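Local coordinates for CD180 antigen (Mus musculus, PDB 3T6Q), which may cooperate with MD-1 and TLR4 to mediate the innate immune response of B cells to bacterial lipopolysaccharide, leading to NF-kappa-B activation, at residues D75-T89 with T99-I113. Residues are numbered along the deposited sequence; the frame is centred on the assembly and turned at random.
With NAG (2-acetamido-2-deoxy-beta-D-glucopyranose), chain R.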
loop_
_atom_site.group_PDB
_atom_site.type_symbol
_atom_site.label_atom_id
_atom_site.label_comp_id
_atom_site.label_asym_id
_atom_site.label_seq_id
_atom_site.Cartn_x
_atom_site.Cartn_y
_atom_site.Cartn_z
ATOM N N ASP A 75 22.318 -12.881 -1.136
ATOM C CA ASP A 75 23.485 -12.432 -0.377
ATOM C C ASP A 75 23.757 -10.929 -0.345
ATOM O O ASP A 75 24.908 -10.509 -0.201
ATOM C CB ASP A 75 24.743 -13.166 -0.908
ATOM C CG ASP A 75 24.602 -14.686 -0.835
ATOM O OD1 ASP A 75 24.283 -15.196 0.258
ATOM O OD2 ASP A 75 24.792 -15.376 -1.867
ATOM N N THR A 76 22.708 -10.091 -0.434
ATOM C CA THR A 76 22.922 -8.644 -0.350
ATOM C C THR A 76 23.727 -8.206 0.924
ATOM O O THR A 76 24.568 -7.262 0.888
ATOM C CB THR A 76 21.558 -7.885 -0.411
ATOM O OG1 THR A 76 20.983 -8.039 -1.728
ATOM C CG2 THR A 76 21.758 -6.425 -0.124
ATOM N N PHE A 77 23.437 -8.867 2.035
ATOM C CA PHE A 77 24.006 -8.472 3.358
ATOM C C PHE A 77 25.045 -9.482 3.829
ATOM O O PHE A 77 25.254 -9.681 5.043
ATOM C CB PHE A 77 22.871 -8.297 4.377
ATOM C CG PHE A 77 21.931 -7.188 3.986
ATOM C CD1 PHE A 77 20.657 -7.474 3.517
ATOM C CD2 PHE A 77 22.372 -5.858 3.999
ATOM C CE1 PHE A 77 19.810 -6.436 3.105
ATOM C CE2 PHE A 77 21.521 -4.819 3.605
ATOM C CZ PHE A 77 20.250 -5.119 3.152
ATOM N N GLN A 78 25.709 -10.117 2.856
ATOM C CA GLN A 78 26.606 -11.256 3.163
ATOM C C GLN A 78 27.710 -10.904 4.128
ATOM O O GLN A 78 28.094 -11.756 4.902
ATOM C CB GLN A 78 27.222 -11.892 1.879
ATOM C CG GLN A 78 28.103 -10.949 1.087
ATOM C CD GLN A 78 28.595 -11.569 -0.210
ATOM O OE1 GLN A 78 28.195 -12.676 -0.571
ATOM N NE2 GLN A 78 29.457 -10.852 -0.913
ATOM N N SER A 79 28.233 -9.668 4.090
ATOM C CA SER A 79 29.381 -9.325 4.944
ATOM C C SER A 79 29.011 -8.653 6.262
ATOM O O SER A 79 29.911 -8.241 7.026
ATOM C CB SER A 79 30.374 -8.416 4.224
ATOM O OG SER A 79 30.863 -8.988 3.022
ATOM N N GLN A 80 27.706 -8.498 6.516
ATOM C CA GLN A 80 27.211 -7.732 7.684
ATOM C C GLN A 80 26.937 -8.696 8.856
ATOM O O GLN A 80 25.838 -8.753 9.407
ATOM C CB GLN A 80 25.931 -6.942 7.288
ATOM C CG GLN A 80 26.229 -5.599 6.639
ATOM C CD GLN A 80 26.814 -5.758 5.245
ATOM O OE1 GLN A 80 26.137 -6.272 4.340
ATOM N NE2 GLN A 80 28.037 -5.298 5.052
ATOM N N HIS A 81 27.966 -9.453 9.231
ATOM C CA HIS A 81 27.912 -10.438 10.295
ATOM C C HIS A 81 27.614 -9.771 11.632
ATOM O O HIS A 81 27.021 -10.391 12.522
ATOM C CB HIS A 81 29.283 -11.184 10.343
ATOM C CG HIS A 81 29.523 -12.146 9.163
ATOM N ND1 HIS A 81 30.228 -13.297 9.285
ATOM C CD2 HIS A 81 29.126 -12.077 7.820
ATOM C CE1 HIS A 81 30.262 -13.952 8.097
ATOM N NE2 HIS A 81 29.603 -13.195 7.190
ATOM N N ARG A 82 28.020 -8.502 11.782
ATOM C CA ARG A 82 27.853 -7.801 13.060
ATOM C C ARG A 82 26.572 -6.913 13.082
ATOM O O ARG A 82 26.339 -6.169 14.016
ATOM C CB ARG A 82 29.111 -7.001 13.414
ATOM C CG ARG A 82 30.393 -7.852 13.541
ATOM C CD ARG A 82 31.374 -7.312 14.588
ATOM N NE ARG A 82 31.719 -5.910 14.337
ATOM C CZ ARG A 82 31.427 -4.874 15.135
ATOM N NH1 ARG A 82 30.794 -5.044 16.300
ATOM N NH2 ARG A 82 31.779 -3.644 14.757
ATOM N N LEU A 83 25.732 -7.014 12.058
ATOM C CA LEU A 83 24.597 -6.079 11.915
ATOM C C LEU A 83 23.578 -6.264 13.044
ATOM O O LEU A 83 23.115 -7.381 13.307
ATOM C CB LEU A 83 23.899 -6.317 10.581
ATOM C CG LEU A 83 23.600 -5.125 9.659
ATOM C CD1 LEU A 83 22.331 -5.402 8.877
ATOM C CD2 LEU A 83 23.587 -3.752 10.276
ATOM N N ASP A 84 23.272 -5.166 13.728
ATOM C CA ASP A 84 22.297 -5.167 14.835
ATOM C C ASP A 84 20.910 -4.618 14.385
ATOM O O ASP A 84 19.888 -5.198 14.721
ATOM C CB ASP A 84 22.872 -4.326 15.983
ATOM C CG ASP A 84 21.997 -4.348 17.236
ATOM O OD1 ASP A 84 21.718 -5.439 17.769
ATOM O OD2 ASP A 84 21.601 -3.268 17.712
ATOM N N THR A 85 20.908 -3.522 13.616
ATOM C CA THR A 85 19.658 -2.830 13.170
ATOM C C THR A 85 19.752 -2.644 11.672
ATOM O O THR A 85 20.777 -2.187 11.171
ATOM C CB THR A 85 19.527 -1.450 13.858
ATOM O OG1 THR A 85 19.356 -1.680 15.256
ATOM C CG2 THR A 85 18.282 -0.615 13.352
ATOM N N LEU A 86 18.711 -3.045 10.960
ATOM C CA LEU A 86 18.657 -2.752 9.525
ATOM C C LEU A 86 17.317 -2.025 9.236
ATOM O O LEU A 86 16.275 -2.495 9.661
ATOM C CB LEU A 86 18.701 -4.076 8.778
ATOM C CG LEU A 86 18.475 -4.003 7.240
ATOM C CD1 LEU A 86 19.525 -3.119 6.616
ATOM C CD2 LEU A 86 18.416 -5.417 6.674
ATOM N N VAL A 87 17.371 -0.867 8.582
ATOM C CA VAL A 87 16.130 -0.100 8.324
ATOM C C VAL A 87 15.869 -0.075 6.808
ATOM O O VAL A 87 16.645 0.526 6.071
ATOM C CB VAL A 87 16.274 1.338 8.807
ATOM C CG1 VAL A 87 14.937 2.103 8.713
ATOM C CG2 VAL A 87 16.783 1.402 10.267
ATOM N N LEU A 88 14.816 -0.749 6.358
ATOM C CA LEU A 88 14.457 -0.779 4.910
ATOM C C LEU A 88 13.129 -0.063 4.649
ATOM O O LEU A 88 12.467 -0.271 3.624
ATOM C CB LEU A 88 14.381 -2.238 4.408
ATOM C CG LEU A 88 15.818 -2.771 4.130
ATOM C CD1 LEU A 88 15.749 -4.294 4.155
ATOM C CD2 LEU A 88 16.395 -2.252 2.796
ATOM N N THR A 89 12.725 0.723 5.627
ATOM C CA THR A 89 11.464 1.450 5.593
ATOM C C THR A 89 11.304 2.290 4.311
ATOM O O THR A 89 12.253 2.936 3.883
ATOM C CB THR A 89 11.398 2.350 6.831
ATOM O OG1 THR A 89 11.265 1.477 7.972
ATOM C CG2 THR A 89 10.141 3.296 6.765
ATOM N N THR A 99 18.293 -15.738 0.409
ATOM C CA THR A 99 19.598 -15.568 1.083
ATOM C C THR A 99 20.003 -14.103 1.349
ATOM O O THR A 99 21.150 -13.820 1.725
ATOM C CB THR A 99 20.742 -16.270 0.291
ATOM O OG1 THR A 99 20.993 -15.568 -0.939
ATOM C CG2 THR A 99 20.385 -17.692 -0.017
ATOM N N ALA A 100 19.079 -13.160 1.142
ATOM C CA ALA A 100 19.423 -11.748 1.273
ATOM C C ALA A 100 19.955 -11.455 2.667
ATOM O O ALA A 100 20.930 -10.694 2.822
ATOM C CB ALA A 100 18.209 -10.860 0.970
ATOM N N LEU A 101 19.357 -12.099 3.676
ATOM C CA LEU A 101 19.774 -11.884 5.075
ATOM C C LEU A 101 20.637 -13.023 5.657
ATOM O O LEU A 101 20.598 -13.274 6.867
ATOM C CB LEU A 101 18.524 -11.686 5.956
ATOM C CG LEU A 101 17.724 -10.390 5.759
ATOM C CD1 LEU A 101 16.375 -10.493 6.473
ATOM C CD2 LEU A 101 18.552 -9.231 6.302
ATOM N N SER A 102 21.432 -13.684 4.814
ATOM C CA SER A 102 22.300 -14.789 5.262
ATOM C C SER A 102 23.424 -14.281 6.165
ATOM O O SER A 102 23.810 -14.945 7.108
ATOM C CB SER A 102 22.874 -15.558 4.050
ATOM O OG SER A 102 23.783 -14.717 3.301
ATOM N N GLY A 103 23.935 -13.094 5.858
ATOM C CA GLY A 103 25.019 -12.462 6.586
ATOM C C GLY A 103 24.714 -12.095 8.043
ATOM O O GLY A 103 25.429 -12.529 8.961
ATOM N N PRO A 104 23.662 -11.293 8.276
ATOM C CA PRO A 104 23.393 -10.794 9.647
ATOM C C PRO A 104 22.623 -11.752 10.571
ATOM O O PRO A 104 21.451 -11.498 10.940
ATOM C CB PRO A 104 22.594 -9.509 9.407
ATOM C CG PRO A 104 22.040 -9.623 8.026
ATOM C CD PRO A 104 22.842 -10.616 7.250
ATOM N N LYS A 105 23.279 -12.840 10.968
ATOM C CA LYS A 105 22.600 -13.858 11.722
ATOM C C LYS A 105 22.267 -13.390 13.155
ATOM O O LYS A 105 21.321 -13.912 13.740
ATOM C CB LYS A 105 23.402 -15.183 11.728
ATOM C CG LYS A 105 23.488 -15.926 10.379
ATOM C CD LYS A 105 24.152 -17.302 10.552
ATOM C CE LYS A 105 24.645 -18.001 9.287
ATOM N NZ LYS A 105 24.490 -17.317 7.974
ATOM N N ALA A 106 23.010 -12.418 13.698
ATOM C CA ALA A 106 22.695 -11.828 15.026
ATOM C C ALA A 106 21.834 -10.551 14.942
ATOM O O ALA A 106 21.773 -9.781 15.910
ATOM C CB ALA A 106 23.957 -11.553 15.863
ATOM N N LEU A 107 21.167 -10.332 13.803
ATOM C CA LEU A 107 20.309 -9.144 13.665
ATOM C C LEU A 107 19.294 -9.067 14.815
ATOM O O LEU A 107 18.671 -10.069 15.142
ATOM C CB LEU A 107 19.543 -9.188 12.355
ATOM C CG LEU A 107 18.938 -7.825 11.963
ATOM C CD1 LEU A 107 20.031 -6.809 11.614
ATOM C CD2 LEU A 107 17.937 -8.031 10.865
ATOM N N LYS A 108 19.116 -7.884 15.398
ATOM C CA LYS A 108 18.131 -7.736 16.487
ATOM C C LYS A 108 16.842 -6.964 16.141
ATOM O O LYS A 108 15.747 -7.352 16.581
ATOM C CB LYS A 108 18.796 -7.192 17.732
ATOM C CG LYS A 108 19.865 -8.177 18.258
ATOM C CD LYS A 108 19.974 -8.213 19.761
ATOM C CE LYS A 108 20.327 -6.862 20.347
ATOM N NZ LYS A 108 20.109 -6.841 21.826
ATOM N N HIS A 109 16.969 -5.942 15.296
ATOM C CA HIS A 109 15.818 -5.040 14.998
ATOM C C HIS A 109 15.760 -4.807 13.505
ATOM O O HIS A 109 16.747 -4.408 12.874
ATOM C CB HIS A 109 16.029 -3.710 15.711
ATOM C CG HIS A 109 16.490 -3.859 17.167
ATOM N ND1 HIS A 109 15.688 -4.338 18.129
ATOM C CD2 HIS A 109 17.732 -3.607 17.773
ATOM C CE1 HIS A 109 16.371 -4.368 19.321
ATOM N NE2 HIS A 109 17.620 -3.919 19.091
ATOM N N LEU A 110 14.602 -5.048 12.941
ATOM C CA LEU A 110 14.451 -4.908 11.494
ATOM C C LEU A 110 13.222 -4.036 11.259
ATOM O O LEU A 110 12.157 -4.327 11.825
ATOM C CB LEU A 110 14.279 -6.286 10.844
ATOM C CG LEU A 110 13.915 -6.344 9.345
ATOM C CD1 LEU A 110 15.018 -5.709 8.532
ATOM C CD2 LEU A 110 13.728 -7.772 8.870
ATOM N N PHE A 111 13.386 -2.979 10.456
ATOM C CA PHE A 111 12.265 -2.067 10.092
ATOM C C PHE A 111 11.922 -2.276 8.612
ATOM O O PHE A 111 12.776 -2.126 7.708
ATOM C CB PHE A 111 12.677 -0.637 10.353
ATOM C CG PHE A 111 12.963 -0.354 11.824
ATOM C CD1 PHE A 111 12.004 0.269 12.633
ATOM C CD2 PHE A 111 14.155 -0.825 12.433
ATOM C CE1 PHE A 111 12.259 0.539 13.987
ATOM C CE2 PHE A 111 14.394 -0.601 13.808
ATOM C CZ PHE A 111 13.439 0.086 14.578
ATOM N N PHE A 112 10.693 -2.665 8.383
ATOM C CA PHE A 112 10.191 -2.955 7.033
ATOM C C PHE A 112 8.877 -2.175 6.829
ATOM O O PHE A 112 7.944 -2.655 6.206
ATOM C CB PHE A 112 9.955 -4.458 6.905
ATOM C CG PHE A 112 10.691 -5.088 5.767
ATOM C CD1 PHE A 112 10.018 -5.432 4.596
ATOM C CD2 PHE A 112 12.059 -5.360 5.877
ATOM C CE1 PHE A 112 10.685 -6.016 3.538
ATOM C CE2 PHE A 112 12.736 -5.972 4.818
ATOM C CZ PHE A 112 12.050 -6.272 3.655
ATOM N N ILE A 113 8.845 -0.949 7.346
ATOM C CA ILE A 113 7.626 -0.123 7.342
ATOM C C ILE A 113 7.320 0.391 5.916
ATOM O O ILE A 113 8.208 0.837 5.189
ATOM C CB ILE A 113 7.794 1.035 8.390
ATOM C CG1 ILE A 113 7.823 0.466 9.821
ATOM C CG2 ILE A 113 6.704 2.118 8.249
ATOM C CD1 ILE A 113 8.442 1.408 10.864
HETATM C C1 NAG R . 28.628 -11.650 -6.396
HETATM C C2 NAG R . 30.128 -11.956 -6.238
HETATM C C3 NAG R . 30.724 -12.427 -7.584
HETATM C C4 NAG R . 29.832 -13.415 -8.355
HETATM C C5 NAG R . 28.438 -12.805 -8.442
HETATM C C6 NAG R . 27.418 -13.589 -9.259
HETATM C C7 NAG R . 31.036 -10.698 -4.302
HETATM C C8 NAG R . 31.776 -9.506 -3.792
HETATM N N2 NAG R . 30.852 -10.832 -5.636
HETATM O O3 NAG R . 31.928 -13.096 -7.322
HETATM O O4 NAG R . 30.381 -13.688 -9.633
HETATM O O5 NAG R . 27.969 -12.688 -7.120
HETATM O O6 NAG R . 27.116 -14.770 -8.576
HETATM O O7 NAG R . 30.640 -11.509 -3.460
HETATM O O HOH W 1 22.951 -17.401 -2.492
HETATM O O HOH W 2 24.334 -9.880 12.878
HETATM O O HOH W 3 26.135 -12.802 12.450
HETATM O O HOH W 4 23.432 -7.750 17.083
#
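L86 and L110 occupy equivalent positions in strands 85-87 and 109-111, and their meeting is a worked example of how one leucine-rich repeat lies on the next. The strands run parallel, their short axes within 2° of each other, and the backbone of L86 is bonded through both its polar atoms: its N donates to H109 O, and its O accepts from F111 N at 3.0 Å. L88 N continues the pattern to F111 O. Where strand 85-87 begins, D84 O receives two donors, K108 N and H109 N.

Inside the solenoid, L86 CB lies 4.0 Å from L110 CD1 and near L107 CD1; CG remains beside that L110 methyl; CD2, at the tip, touches L101 CD2 at 3.8 Å as well as L110 CD1. L101 and L110 are thus met through the CD2 branch, and the side chain also packs on L62 of strand 61-63, in the preceding coil. The same CD2 sits over one face of the F77 ring, toward its rim, while T76 CG2 lies over the centre of the opposite face. With CG anti to the backbone N (chi1 173°), L86 carries its methyls from the strand toward the turns on the convex side.

There, F77 N donates to A100 O. P104 lies alongside L83, CB to CB 3.6 Å. At the outer end T99 OG1 accepts from D75 N, and a water joins this hydroxyl to D75 OD2. Farther out, Q78 NE2 binds O7 of the N-acetylglucosamine on N50.

Backbone hydrogen bonds therefore join the coils regularly along the strands and more sparsely at the outer turns, where a threonine hydroxyl and a water contribute, with apolar side chains filling the interior: the chemistry of a leucine-rich-repeat solenoid.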